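Fructose-2,6-bisphosphatase TIGAR B (Danio rerio, PDB 3E9D) probably hydrolyses fructose-2,6-bisphosphate and fructose-1,6-bisphosphate, lowering fructose-2,6-bisphosphate levels to restrain glycolysis and favour the pentose phosphate pathway. Local coordinates at residues Arg131-Leu136 with Val191-Glu196; Pro85-Arg90 with Ala178-His183; Glu101-Met106 with Tyr117-Gly122; Leu21-Gly26 with Leu59-Gln64. All blocks are in the same frame, centred on the assembly; numbering follows the deposited sequence.

Contact 1. Residues Arg131-Leu136 with Val191-Glu196; sequences RFKMFL and VRHLVE. With K (potassium ion), chain E.
Phe132 and His193, with CA atoms 8.5 Å apart, mark the nearest backbone approach of two helical segments, Arg131-Leu136 and Val191-Glu196, whose axes come within 10.9 Å at 70° between their N-to-C directions. Phe132 CG is anti to the backbone N (chi1 -178°), and the ring presents its rim: CE2 lies 3.8 Å from Leu194 CD2, which sits in the ring plane, while CD2 is 3.8 Å from His193 CD2. Within the same helix, Leu136 CG lies over one face of the Phe132 ring, offset toward its rim, and Leu136 CD1 packs 3.9 Å from Leu194 CD2 while also nearing the imidazole edge. The extended chain of Lys133 crosses His193 at about a right angle; its CG stands 4.1 Å from the imidazole centroid in an off-centre CH-pi contact. Behind this layer, Leu194 also rests on Phe223 and Phe225 of strand 220-230. Beyond the packing, Val195 O binds a potassium ion at 2.7 Å with Leu198 O, and with Glu196 O and a water at longer range. The junction between helices 125-146 and 184-197 is thus made by carbon contacts, while His193 ND1 turns to a hydrogen bond with Asp197 OD2.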
loop_
_atom_site.group_PDB
_atom_site.type_symbol
_atom_site.label_atom_id
_atom_site.label_comp_id
_atom_site.label_asym_id
_atom_site.label_seq_id
_atom_site.Cartn_x
_atom_site.Cartn_y
_atom_site.Cartn_z
ATOM N N ARG A 131 -12.104 -2.362 4.963
ATOM C CA ARG A 131 -11.851 -1.279 3.995
ATOM C C ARG A 131 -10.903 -1.697 2.864
ATOM O O ARG A 131 -11.158 -1.410 1.683
ATOM C CB ARG A 131 -11.311 -0.022 4.694
ATOM C CG ARG A 131 -12.368 0.705 5.534
ATOM C CD ARG A 131 -11.955 2.149 5.788
ATOM N NE ARG A 131 -10.918 2.327 6.821
ATOM C CZ ARG A 131 -9.665 2.716 6.581
ATOM N NH1 ARG A 131 -9.242 2.931 5.334
ATOM N NH2 ARG A 131 -8.835 2.916 7.590
ATOM N N PHE A 132 -9.813 -2.374 3.225
ATOM C CA PHE A 132 -8.889 -2.903 2.220
ATOM C C PHE A 132 -9.567 -3.934 1.306
ATOM O O PHE A 132 -9.366 -3.900 0.088
ATOM C CB PHE A 132 -7.620 -3.486 2.845
ATOM C CG PHE A 132 -6.625 -3.997 1.822
ATOM C CD1 PHE A 132 -6.049 -3.124 0.900
ATOM C CD2 PHE A 132 -6.273 -5.342 1.783
ATOM C CE1 PHE A 132 -5.135 -3.573 -0.052
ATOM C CE2 PHE A 132 -5.340 -5.815 0.853
ATOM C CZ PHE A 132 -4.767 -4.931 -0.069
ATOM N N LYS A 133 -10.372 -4.822 1.890
ATOM C CA LYS A 133 -11.141 -5.811 1.106
ATOM C C LYS A 133 -12.072 -5.126 0.106
ATOM O O LYS A 133 -12.201 -5.571 -1.042
ATOM C CB LYS A 133 -11.968 -6.735 2.009
ATOM C CG LYS A 133 -11.161 -7.779 2.801
ATOM C CD LYS A 133 -12.121 -8.673 3.596
ATOM C CE LYS A 133 -11.454 -9.314 4.798
ATOM N NZ LYS A 133 -12.494 -9.812 5.788
ATOM N N MET A 134 -12.721 -4.043 0.543
ATOM C CA MET A 134 -13.586 -3.255 -0.341
ATOM C C MET A 134 -12.766 -2.562 -1.427
ATOM O O MET A 134 -13.178 -2.481 -2.595
ATOM C CB MET A 134 -14.395 -2.222 0.451
ATOM C CG MET A 134 -15.422 -2.835 1.412
ATOM S SD MET A 134 -16.099 -1.563 2.542
ATOM C CE MET A 134 -16.856 -0.419 1.361
ATOM N N PHE A 135 -11.602 -2.065 -1.035
ATOM C CA PHE A 135 -10.700 -1.458 -1.998
ATOM C C PHE A 135 -10.266 -2.471 -3.056
ATOM O O PHE A 135 -10.257 -2.153 -4.249
ATOM C CB PHE A 135 -9.449 -0.830 -1.333
ATOM C CG PHE A 135 -8.416 -0.378 -2.347
ATOM C CD1 PHE A 135 -8.616 0.788 -3.083
ATOM C CD2 PHE A 135 -7.285 -1.144 -2.609
ATOM C CE1 PHE A 135 -7.682 1.203 -4.063
ATOM C CE2 PHE A 135 -6.352 -0.729 -3.577
ATOM C CZ PHE A 135 -6.574 0.453 -4.304
ATOM N N LEU A 136 -9.884 -3.671 -2.629
ATOM C CA LEU A 136 -9.476 -4.723 -3.573
ATOM C C LEU A 136 -10.560 -5.071 -4.566
ATOM O O LEU A 136 -10.293 -5.220 -5.754
ATOM C CB LEU A 136 -9.054 -6.003 -2.847
ATOM C CG LEU A 136 -7.647 -6.097 -2.268
ATOM C CD1 LEU A 136 -7.422 -7.522 -1.793
ATOM C CD2 LEU A 136 -6.565 -5.691 -3.261
ATOM N N VAL A 191 -1.122 -5.761 3.973
ATOM C CA VAL A 191 -0.105 -6.757 3.659
ATOM C C VAL A 191 -0.414 -8.086 4.352
ATOM O O VAL A 191 -0.338 -9.154 3.717
ATOM C CB VAL A 191 1.334 -6.252 4.011
ATOM C CG1 VAL A 191 2.333 -7.380 3.989
ATOM C CG2 VAL A 191 1.771 -5.152 3.021
ATOM N N ARG A 192 -0.767 -8.032 5.640
ATOM C CA ARG A 192 -1.073 -9.269 6.366
ATOM C C ARG A 192 -2.316 -9.974 5.774
ATOM O O ARG A 192 -2.354 -11.203 5.704
ATOM C CB ARG A 192 -1.270 -9.031 7.881
ATOM C CG ARG A 192 -1.458 -10.373 8.655
ATOM C CD ARG A 192 -1.512 -10.203 10.181
ATOM N NE ARG A 192 -0.201 -9.952 10.781
ATOM C CZ ARG A 192 0.666 -10.895 11.157
ATOM N NH1 ARG A 192 0.401 -12.190 10.971
ATOM N NH2 ARG A 192 1.823 -10.537 11.709
ATOM N N HIS A 193 -3.318 -9.193 5.361
ATOM C CA HIS A 193 -4.488 -9.767 4.689
ATOM C C HIS A 193 -4.084 -10.532 3.406
ATOM O O HIS A 193 -4.457 -11.684 3.213
ATOM C CB HIS A 193 -5.535 -8.708 4.342
ATOM C CG HIS A 193 -6.670 -9.257 3.529
ATOM N ND1 HIS A 193 -7.554 -10.194 4.030
ATOM C CD2 HIS A 193 -7.047 -9.032 2.246
ATOM C CE1 HIS A 193 -8.427 -10.517 3.088
ATOM N NE2 HIS A 193 -8.151 -9.815 2.004
ATOM N N LEU A 194 -3.297 -9.881 2.559
ATOM C CA LEU A 194 -2.794 -10.495 1.327
ATOM C C LEU A 194 -2.005 -11.779 1.586
ATOM O O LEU A 194 -2.242 -12.800 0.934
ATOM C CB LEU A 194 -1.932 -9.497 0.563
ATOM C CG LEU A 194 -2.639 -8.293 -0.090
ATOM C CD1 LEU A 194 -1.627 -7.450 -0.835
ATOM C CD2 LEU A 194 -3.799 -8.689 -1.026
ATOM N N VAL A 195 -1.111 -11.741 2.576
ATOM C CA VAL A 195 -0.178 -12.843 2.809
ATOM C C VAL A 195 -0.804 -13.998 3.596
ATOM O O VAL A 195 -0.665 -15.167 3.226
ATOM C CB VAL A 195 1.096 -12.327 3.515
ATOM C CG1 VAL A 195 1.971 -13.487 3.971
ATOM C CG2 VAL A 195 1.870 -11.398 2.550
ATOM N N GLU A 196 -1.502 -13.668 4.674
ATOM C CA GLU A 196 -2.039 -14.660 5.588
ATOM C C GLU A 196 -3.472 -15.109 5.228
ATOM O O GLU A 196 -3.750 -16.316 5.126
ATOM C CB GLU A 196 -1.952 -14.117 7.016
ATOM C CG GLU A 196 -1.781 -15.161 8.072
ATOM C CD GLU A 196 -1.441 -14.565 9.432
ATOM O OE1 GLU A 196 -0.623 -15.188 10.161
ATOM O OE2 GLU A 196 -1.993 -13.492 9.766
HETATM K K K E . -1.764 -17.593 2.973
HETATM O O HOH W 1 1.304 -16.885 2.416
#

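Contact 2. Residues Pro85-Arg90 with Ala178-His183; sequences PLLRER and ALMVSH. With PO4 (phosphate ion), chain C.
Glu89 crosses over His183 in the active site of the histidine phosphatase fold, where the loop Pro85-Arg90 meets the end of strand 177-182 beside a bound phosphate. The two side chains cross obliquely, with carboxylate and imidazole planes 42° apart. Glu89 CB lies over the ring face, 4.0 Å from the His183 centroid, as a CH-pi contact; the bend at chi2 (55°) then brings CD within 3.4 Å of His183 CB. Glu89 is the inferred proton donor/acceptor and His183 the inferred transition-state stabiliser, next to His11, the residue that forms the phosphohistidine intermediate. His183 ND1 donates to phosphate O1 at 2.9 Å, and NE2 is hydrogen-bonded to Ser57 OG, so both ring nitrogens are held. Glu89 OE1 accepts from Arg90 N at 2.7 Å and also from Phe186 N, while OE2 is bonded to Ala185 N. An alanine here would keep CB over the ring but would probably leave the N-H groups of Arg90, Ala185 and Phe186 without this acceptor and open a gap beside the phosphate. Deeper in, Leu87 CD2 packs 4.0 Å from Met180 CE. Leu87 O meets the His183 ring edge in plane, 3.3 Å from CD2, and accepts from Ser182 OG at 2.7 Å on a lone pair.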
loop_
_atom_site.group_PDB
_atom_site.type_symbol
_atom_site.label_atom_id
_atom_site.label_comp_id
_atom_site.label_asym_id
_atom_site.label_seq_id
_atom_site.Cartn_x
_atom_site.Cartn_y
_atom_site.Cartn_z
ATOM N N PRO A 85 -11.071 7.247 -0.557
ATOM C CA PRO A 85 -11.110 7.314 0.897
ATOM C C PRO A 85 -10.940 5.948 1.572
ATOM O O PRO A 85 -10.582 5.904 2.745
ATOM C CB PRO A 85 -12.504 7.871 1.185
ATOM C CG PRO A 85 -12.882 8.611 -0.069
ATOM C CD PRO A 85 -12.323 7.758 -1.161
ATOM N N LEU A 86 -11.160 4.844 0.848
ATOM C CA LEU A 86 -10.941 3.527 1.451
ATOM C C LEU A 86 -9.469 3.292 1.819
ATOM O O LEU A 86 -9.163 2.442 2.659
ATOM C CB LEU A 86 -11.466 2.393 0.539
ATOM C CG LEU A 86 -12.984 2.215 0.370
ATOM C CD1 LEU A 86 -13.296 1.262 -0.829
ATOM C CD2 LEU A 86 -13.606 1.671 1.670
ATOM N N LEU A 87 -8.561 4.059 1.206
ATOM C CA LEU A 87 -7.128 3.967 1.536
ATOM C C LEU A 87 -6.642 4.819 2.725
ATOM O O LEU A 87 -5.426 4.866 2.980
ATOM C CB LEU A 87 -6.274 4.325 0.308
ATOM C CG LEU A 87 -6.491 3.486 -0.951
ATOM C CD1 LEU A 87 -5.603 4.005 -2.096
ATOM C CD2 LEU A 87 -6.187 1.994 -0.657
ATOM N N ARG A 88 -7.551 5.518 3.412
ATOM C CA ARG A 88 -7.175 6.360 4.557
ATOM C C ARG A 88 -6.603 5.531 5.688
ATOM O O ARG A 88 -6.894 4.330 5.821
ATOM C CB ARG A 88 -8.353 7.213 5.073
ATOM C CG ARG A 88 -9.513 6.416 5.725
ATOM C CD ARG A 88 -10.786 7.315 5.854
ATOM N NE ARG A 88 -11.890 6.605 6.505
ATOM C CZ ARG A 88 -12.764 5.807 5.887
ATOM N NH1 ARG A 88 -12.681 5.575 4.574
ATOM N NH2 ARG A 88 -13.730 5.228 6.589
ATOM N N GLU A 89 -5.806 6.193 6.513
ATOM C CA GLU A 89 -5.176 5.563 7.650
ATOM C C GLU A 89 -6.226 5.032 8.644
ATOM O O GLU A 89 -7.334 5.557 8.724
ATOM C CB GLU A 89 -4.268 6.587 8.350
ATOM C CG GLU A 89 -3.492 6.045 9.580
ATOM C CD GLU A 89 -2.647 4.802 9.261
ATOM O OE1 GLU A 89 -3.205 3.810 8.739
ATOM O OE2 GLU A 89 -1.414 4.808 9.536
ATOM N N ARG A 90 -5.856 3.993 9.393
ATOM C CA ARG A 90 -6.633 3.554 10.532
ATOM C C ARG A 90 -7.039 4.733 11.421
ATOM O O ARG A 90 -6.212 5.597 11.757
ATOM C CB ARG A 90 -5.824 2.544 11.346
ATOM C CG ARG A 90 -6.559 2.036 12.570
ATOM C CD ARG A 90 -5.830 0.830 13.164
ATOM N NE ARG A 90 -6.635 0.279 14.242
ATOM C CZ ARG A 90 -6.230 -0.670 15.073
ATOM N NH1 ARG A 90 -5.008 -1.203 14.947
ATOM N NH2 ARG A 90 -7.055 -1.083 16.025
ATOM N N ALA A 178 -0.440 -0.806 -11.242
ATOM C CA ALA A 178 -1.101 0.188 -10.405
ATOM C C ALA A 178 -0.170 0.681 -9.303
ATOM O O ALA A 178 0.617 -0.098 -8.756
ATOM C CB ALA A 178 -2.374 -0.394 -9.794
ATOM N N LEU A 179 -0.268 1.974 -8.986
ATOM C CA LEU A 179 0.416 2.561 -7.829
ATOM C C LEU A 179 -0.613 2.868 -6.762
ATOM O O LEU A 179 -1.679 3.391 -7.064
ATOM C CB LEU A 179 1.143 3.848 -8.233
ATOM C CG LEU A 179 1.821 4.689 -7.138
ATOM C CD1 LEU A 179 2.981 3.877 -6.526
ATOM C CD2 LEU A 179 2.346 6.018 -7.753
ATOM N N MET A 180 -0.306 2.531 -5.513
ATOM C CA MET A 180 -1.209 2.781 -4.404
ATOM C C MET A 180 -0.388 3.558 -3.384
ATOM O O MET A 180 0.687 3.112 -2.996
ATOM C CB MET A 180 -1.731 1.448 -3.827
ATOM C CG MET A 180 -2.484 1.539 -2.484
ATOM S SD MET A 180 -2.854 -0.126 -1.789
ATOM C CE MET A 180 -2.683 0.256 -0.052
ATOM N N VAL A 181 -0.888 4.718 -2.951
ATOM C CA VAL A 181 -0.175 5.526 -1.946
ATOM C C VAL A 181 -1.076 5.665 -0.721
ATOM O O VAL A 181 -2.201 6.142 -0.830
ATOM C CB VAL A 181 0.315 6.896 -2.509
ATOM C CG1 VAL A 181 1.120 7.676 -1.445
ATOM C CG2 VAL A 181 1.211 6.662 -3.740
ATOM N N SER A 182 -0.570 5.237 0.431
ATOM C CA SER A 182 -1.384 5.094 1.627
ATOM C C SER A 182 -0.571 5.311 2.923
ATOM O O SER A 182 0.383 6.105 2.960
ATOM C CB SER A 182 -2.095 3.712 1.612
ATOM O OG SER A 182 -3.073 3.587 2.648
ATOM N N HIS A 183 -0.965 4.603 3.976
ATOM C CA HIS A 183 -0.543 4.913 5.325
ATOM C C HIS A 183 -0.051 3.653 6.050
ATOM O O HIS A 183 -0.449 2.543 5.695
ATOM C CB HIS A 183 -1.716 5.539 6.071
ATOM C CG HIS A 183 -2.266 6.745 5.387
ATOM N ND1 HIS A 183 -1.809 8.015 5.653
ATOM C CD2 HIS A 183 -3.203 6.873 4.418
ATOM C CE1 HIS A 183 -2.448 8.878 4.882
ATOM N NE2 HIS A 183 -3.301 8.208 4.126
HETATM P P PO4 C . 0.577 7.436 8.841
HETATM O O1 PO4 C . -0.526 8.237 8.197
HETATM O O2 PO4 C . 1.223 6.461 7.885
HETATM O O3 PO4 C . 1.669 8.352 9.343
HETATM O O4 PO4 C . 0.036 6.693 10.044
#

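Contact 3. Residues Glu101-Met106 with Tyr117-Gly122; sequences EHLKNM and YTPPGG
Leu103 and Met106, one turn apart on a helix, press on Tyr117 and the prolines Pro119 and Pro120 in the loop Tyr117-Gly122. Leu103 CD1 wedges between two partners: it sits in the plane of the Tyr117 ring at its edge, 3.9 Å from CE2, and lies 3.7 Å from Pro119 CG. Met106 crosses Tyr117 at about a right angle, its CB 3.8 Å from Tyr117 CE2, while its backbone O stands over one face of the ring. The turn about the CG-SD bond (chi3 76°) swings the methyl CE toward the loop. There CE is 3.4 Å from Tyr117 OH and meets Pro120 tip to tip, 3.9 Å from CD; Pro119 CB lies close by as well. The contact is largely apolar; the polar atoms at it are Tyr117 OH and Met106 O.

A second shell sets these groups in place. The His102 ring carries Met106 CG on one face, 3.6 Å above its plane and offset toward the rim. On the loop side, a type II beta turn from Pro119 to Gly122 is closed by Gly122 N bonding to Pro119 O at 2.9 Å; Gly121 takes the positive phi of its third position. Pro120 is also tied to Val94 by a backbone hydrogen bond.

Tyr117 further touches Ala107 and Ala110 and Leu103 touches Leu22 and Ala95, so this surface packing folds the chain following helix 100-110 back against that helix, just before helix 125-146 begins.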
loop_
_atom_site.group_PDB
_atom_site.type_symbol
_atom_site.label_atom_id
_atom_site.label_comp_id
_atom_site.label_asym_id
_atom_site.label_seq_id
_atom_site.Cartn_x
_atom_site.Cartn_y
_atom_site.Cartn_z
ATOM N N GLU A 101 2.912 6.794 22.657
ATOM C CA GLU A 101 3.068 6.248 24.007
ATOM C C GLU A 101 1.796 6.360 24.840
ATOM O O GLU A 101 1.559 5.541 25.723
ATOM C CB GLU A 101 4.227 6.942 24.735
ATOM C CG GLU A 101 5.578 6.657 24.093
ATOM C CD GLU A 101 5.762 5.173 23.788
ATOM O OE1 GLU A 101 5.901 4.390 24.760
ATOM O OE2 GLU A 101 5.756 4.797 22.588
ATOM N N HIS A 102 0.999 7.392 24.568
ATOM C CA HIS A 102 -0.275 7.579 25.244
ATOM C C HIS A 102 -1.240 6.435 24.907
ATOM O O HIS A 102 -1.958 5.950 25.782
ATOM C CB HIS A 102 -0.871 8.949 24.906
ATOM C CG HIS A 102 -2.248 9.161 25.453
ATOM N ND1 HIS A 102 -2.498 9.323 26.800
ATOM C CD2 HIS A 102 -3.450 9.237 24.835
ATOM C CE1 HIS A 102 -3.795 9.491 26.986
ATOM N NE2 HIS A 102 -4.396 9.443 25.811
ATOM N N LEU A 103 -1.230 5.992 23.650
ATOM C CA LEU A 103 -2.046 4.851 23.227
ATOM C C LEU A 103 -1.709 3.583 24.016
ATOM O O LEU A 103 -2.611 2.823 24.393
ATOM C CB LEU A 103 -1.921 4.601 21.719
ATOM C CG LEU A 103 -2.849 3.536 21.108
ATOM C CD1 LEU A 103 -4.324 3.855 21.339
ATOM C CD2 LEU A 103 -2.581 3.321 19.614
ATOM N N LYS A 104 -0.413 3.374 24.262
ATOM C CA LYS A 104 0.074 2.247 25.072
ATOM C C LYS A 104 -0.418 2.342 26.518
ATOM O O LYS A 104 -0.824 1.342 27.106
ATOM C CB LYS A 104 1.604 2.175 25.034
ATOM C CG LYS A 104 2.198 2.039 23.639
ATOM C CD LYS A 104 3.685 1.666 23.686
ATOM C CE LYS A 104 4.179 1.171 22.327
ATOM N NZ LYS A 104 5.617 0.744 22.369
ATOM N N ASN A 105 -0.380 3.548 27.081
ATOM C CA ASN A 105 -0.969 3.815 28.402
ATOM C C ASN A 105 -2.471 3.536 28.459
ATOM O O ASN A 105 -2.959 2.937 29.418
ATOM C CB ASN A 105 -0.697 5.256 28.848
ATOM C CG ASN A 105 0.794 5.558 29.010
ATOM O OD1 ASN A 105 1.623 4.652 29.079
ATOM N ND2 ASN A 105 1.134 6.843 29.074
ATOM N N MET A 106 -3.199 3.974 27.432
ATOM C CA MET A 106 -4.644 3.754 27.361
ATOM C C MET A 106 -4.957 2.267 27.308
ATOM O O MET A 106 -5.866 1.799 28.004
ATOM C CB MET A 106 -5.248 4.448 26.140
ATOM C CG MET A 106 -5.253 5.954 26.222
ATOM S SD MET A 106 -5.880 6.688 24.698
ATOM C CE MET A 106 -7.643 6.398 24.871
ATOM N N TYR A 117 -6.334 -3.595 21.533
ATOM C CA TYR A 117 -6.971 -2.362 21.962
ATOM C C TYR A 117 -7.357 -1.417 20.816
ATOM O O TYR A 117 -6.576 -1.169 19.908
ATOM C CB TYR A 117 -6.084 -1.640 22.978
ATOM C CG TYR A 117 -6.714 -0.389 23.541
ATOM C CD1 TYR A 117 -7.783 -0.464 24.435
ATOM C CD2 TYR A 117 -6.246 0.872 23.170
ATOM C CE1 TYR A 117 -8.372 0.691 24.950
ATOM C CE2 TYR A 117 -6.824 2.028 23.678
ATOM C CZ TYR A 117 -7.885 1.927 24.569
ATOM O OH TYR A 117 -8.454 3.068 25.078
ATOM N N THR A 118 -8.577 -0.898 20.881
ATOM C CA THR A 118 -9.016 0.178 19.999
ATOM C C THR A 118 -9.499 1.329 20.881
ATOM O O THR A 118 -10.378 1.139 21.717
ATOM C CB THR A 118 -10.133 -0.295 19.043
ATOM O OG1 THR A 118 -9.597 -1.283 18.164
ATOM C CG2 THR A 118 -10.706 0.883 18.200
ATOM N N PRO A 119 -8.911 2.521 20.707
ATOM C CA PRO A 119 -9.329 3.639 21.553
ATOM C C PRO A 119 -10.757 4.114 21.206
ATOM O O PRO A 119 -11.242 3.843 20.108
ATOM C CB PRO A 119 -8.267 4.715 21.270
ATOM C CG PRO A 119 -7.745 4.387 19.912
ATOM C CD PRO A 119 -7.835 2.892 19.767
ATOM N N PRO A 120 -11.431 4.794 22.141
ATOM C CA PRO A 120 -12.770 5.320 21.788
ATOM C C PRO A 120 -12.704 6.232 20.547
ATOM O O PRO A 120 -11.771 7.024 20.407
ATOM C CB PRO A 120 -13.183 6.102 23.044
ATOM C CG PRO A 120 -12.422 5.378 24.178
ATOM C CD PRO A 120 -11.068 5.082 23.546
ATOM N N GLY A 121 -13.686 6.087 19.661
ATOM C CA GLY A 121 -13.700 6.741 18.361
ATOM C C GLY A 121 -12.798 6.127 17.304
ATOM O O GLY A 121 -12.784 6.599 16.180
ATOM N N GLY A 122 -12.030 5.098 17.649
ATOM C CA GLY A 122 -11.034 4.561 16.726
ATOM C C GLY A 122 -11.617 3.410 15.922
ATOM O O GLY A 122 -12.744 2.998 16.162
#

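Contact 4. Residues Leu21-Gly26 with Leu59-Gln64; sequences LLQGQG and LQRAIQ. With PO4 (phosphate ion), chain C.
The phosphate pocket of this histidine phosphatase is bordered where Arg61, in the first turn of helix 60-71, reaches Gln23 and Gly24 of the loop before helix 33-45. Arg61 chi1 of 58° sets CG between the backbone N and the carbonyl carbon, and the chain runs extended from CG to NE. Arg61 NH2 donates to Gly24 O at 2.8 Å, nearly straight at 170°, on a lone pair in the carbonyl plane. The phosphate O1 also lies at the guanidinium edge, taking one bond from Arg61 NE and another from NH2, each 2.9 Å. Over one face the Gln23 amide stacks with planes 13° apart, CD 3.6 Å above the guanidinium plane and offset toward its rim; Gln23 NE2 is hydrogen-bonded to Thr14 OG1. Leu59, the N-cap residue, packs CD1 3.6 Å from Gly24 O. Arg10, Asn17, Gly184 and His183 also bind the phosphate. A methionine in place of Arg61 would probably leave Gly24 O without this donor, phosphate O1 without two of its bonds, and the Gln23 amide without its flat partner. Edge bonds to O1 and Gly24 O together with the stacked amide fix the rotation of the guanidinium, consistent with a group positioned to hold a substrate phosphate.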
loop_
_atom_site.group_PDB
_atom_site.type_symbol
_atom_site.label_atom_id
_atom_site.label_comp_id
_atom_site.label_asym_id
_atom_site.label_seq_id
_atom_site.Cartn_x
_atom_site.Cartn_y
_atom_site.Cartn_z
ATOM N N LEU A 21 3.821 11.375 17.152
ATOM C CA LEU A 21 2.410 11.574 17.489
ATOM C C LEU A 21 1.535 10.737 16.557
ATOM O O LEU A 21 1.840 10.617 15.384
ATOM C CB LEU A 21 2.039 13.044 17.349
ATOM C CG LEU A 21 2.922 14.051 18.091
ATOM C CD1 LEU A 21 2.432 15.468 17.824
ATOM C CD2 LEU A 21 2.900 13.740 19.575
ATOM N N LEU A 22 0.449 10.165 17.083
ATOM C CA LEU A 22 -0.458 9.343 16.269
ATOM C C LEU A 22 -1.180 10.154 15.212
ATOM O O LEU A 22 -1.825 11.168 15.519
ATOM C CB LEU A 22 -1.490 8.632 17.132
ATOM C CG LEU A 22 -1.219 7.214 17.602
ATOM C CD1 LEU A 22 -2.402 6.796 18.439
ATOM C CD2 LEU A 22 -1.016 6.233 16.420
ATOM N N GLN A 23 -1.083 9.697 13.967
ATOM C CA GLN A 23 -1.705 10.413 12.855
ATOM C C GLN A 23 -2.726 9.541 12.117
ATOM O O GLN A 23 -2.351 8.596 11.430
ATOM C CB GLN A 23 -0.618 10.903 11.893
ATOM C CG GLN A 23 -0.943 12.241 11.238
ATOM C CD GLN A 23 0.171 12.736 10.330
ATOM O OE1 GLN A 23 0.041 13.776 9.722
ATOM N NE2 GLN A 23 1.232 11.971 10.201
ATOM N N GLY A 24 -4.010 9.854 12.251
ATOM C CA GLY A 24 -5.063 9.009 11.688
ATOM C C GLY A 24 -5.840 9.705 10.590
ATOM O O GLY A 24 -5.264 10.168 9.616
ATOM N N GLN A 25 -7.154 9.789 10.753
ATOM C CA GLN A 25 -8.028 10.320 9.702
ATOM C C GLN A 25 -8.426 11.758 9.930
ATOM O O GLN A 25 -8.949 12.395 9.012
ATOM C CB GLN A 25 -9.310 9.480 9.589
ATOM C CG GLN A 25 -9.069 8.005 9.494
ATOM C CD GLN A 25 -10.349 7.193 9.325
ATOM O OE1 GLN A 25 -11.418 7.746 9.102
ATOM N NE2 GLN A 25 -10.230 5.874 9.403
ATOM N N GLY A 26 -8.198 12.271 11.137
ATOM C CA GLY A 26 -8.729 13.570 11.534
ATOM C C GLY A 26 -7.785 14.747 11.431
ATOM O O GLY A 26 -8.213 15.870 11.165
ATOM N N LEU A 59 -6.109 11.801 2.057
ATOM C CA LEU A 59 -5.354 12.600 3.043
ATOM C C LEU A 59 -4.164 13.323 2.396
ATOM O O LEU A 59 -3.482 12.753 1.561
ATOM C CB LEU A 59 -4.901 11.726 4.234
ATOM C CG LEU A 59 -6.067 11.090 5.029
ATOM C CD1 LEU A 59 -5.571 10.024 6.028
ATOM C CD2 LEU A 59 -6.874 12.171 5.726
ATOM N N GLN A 60 -3.970 14.589 2.772
ATOM C CA GLN A 60 -3.005 15.475 2.115
ATOM C C GLN A 60 -1.596 14.867 2.037
ATOM O O GLN A 60 -0.963 14.920 0.978
ATOM C CB GLN A 60 -2.959 16.843 2.814
ATOM C CG GLN A 60 -1.896 17.767 2.238
ATOM C CD GLN A 60 -1.851 19.148 2.873
ATOM O OE1 GLN A 60 -2.199 19.340 4.048
ATOM N NE2 GLN A 60 -1.399 20.123 2.093
ATOM N N ARG A 61 -1.116 14.288 3.142
ATOM C CA ARG A 61 0.249 13.731 3.177
ATOM C C ARG A 61 0.465 12.673 2.085
ATOM O O ARG A 61 1.555 12.578 1.518
ATOM C CB ARG A 61 0.619 13.185 4.574
ATOM C CG ARG A 61 -0.309 12.086 5.144
ATOM C CD ARG A 61 -0.161 12.030 6.674
ATOM N NE ARG A 61 -0.917 10.948 7.314
ATOM C CZ ARG A 61 -2.160 11.072 7.786
ATOM N NH1 ARG A 61 -2.799 12.229 7.675
ATOM N NH2 ARG A 61 -2.758 10.043 8.383
ATOM N N ALA A 62 -0.583 11.896 1.804
ATOM C CA ALA A 62 -0.553 10.841 0.782
ATOM C C ALA A 62 -0.696 11.420 -0.632
ATOM O O ALA A 62 0.070 11.064 -1.564
ATOM C CB ALA A 62 -1.672 9.794 1.068
ATOM N N ILE A 63 -1.671 12.322 -0.798
ATOM C CA ILE A 63 -1.828 13.037 -2.070
ATOM C C ILE A 63 -0.528 13.730 -2.530
ATOM O O ILE A 63 -0.139 13.608 -3.691
ATOM C CB ILE A 63 -2.981 14.068 -2.018
ATOM C CG1 ILE A 63 -4.314 13.319 -1.795
ATOM C CG2 ILE A 63 -3.009 14.923 -3.326
ATOM C CD1 ILE A 63 -5.439 14.181 -1.307
ATOM N N GLN A 64 0.123 14.453 -1.623
ATOM C CA GLN A 64 1.400 15.122 -1.949
ATOM C C GLN A 64 2.498 14.148 -2.381
ATOM O O GLN A 64 3.263 14.433 -3.296
ATOM C CB GLN A 64 1.897 15.907 -0.752
ATOM C CG GLN A 64 1.083 17.119 -0.417
ATOM C CD GLN A 64 1.649 17.810 0.795
ATOM O OE1 GLN A 64 1.529 17.323 1.918
ATOM N NE2 GLN A 64 2.306 18.947 0.571
HETATM P P PO4 C . 0.577 7.436 8.841
HETATM O O1 PO4 C . -0.526 8.237 8.197
HETATM O O2 PO4 C . 1.223 6.461 7.885
HETATM O O3 PO4 C . 1.669 8.352 9.343
HETATM O O4 PO4 C . 0.036 6.693 10.044
#

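How the contacts relate
From the N terminus, contact 4 closes first, joining the loop after helix 15-18 to the start of helix 60-71 around helix 33-45 and strand 53-56. Contact 2 then opens at Pro85-Arg90, and contact 3 opens and closes inside its long loop, tying helix 100-110 to the loop that leads to helix 125-146. Contact 1 opens on helix 125-146 before strand 177-182 completes contact 2 and closes afterwards on helix 184-197, so contacts 1 and 2 cross. Contacts 2 and 4 share the phosphate, and Gln25 NE2 bonds to Glu89 O between them. Arg131 NH1 to Arg88 O links contacts 1 and 2; Leu103 on Leu22 links contacts 3 and 4.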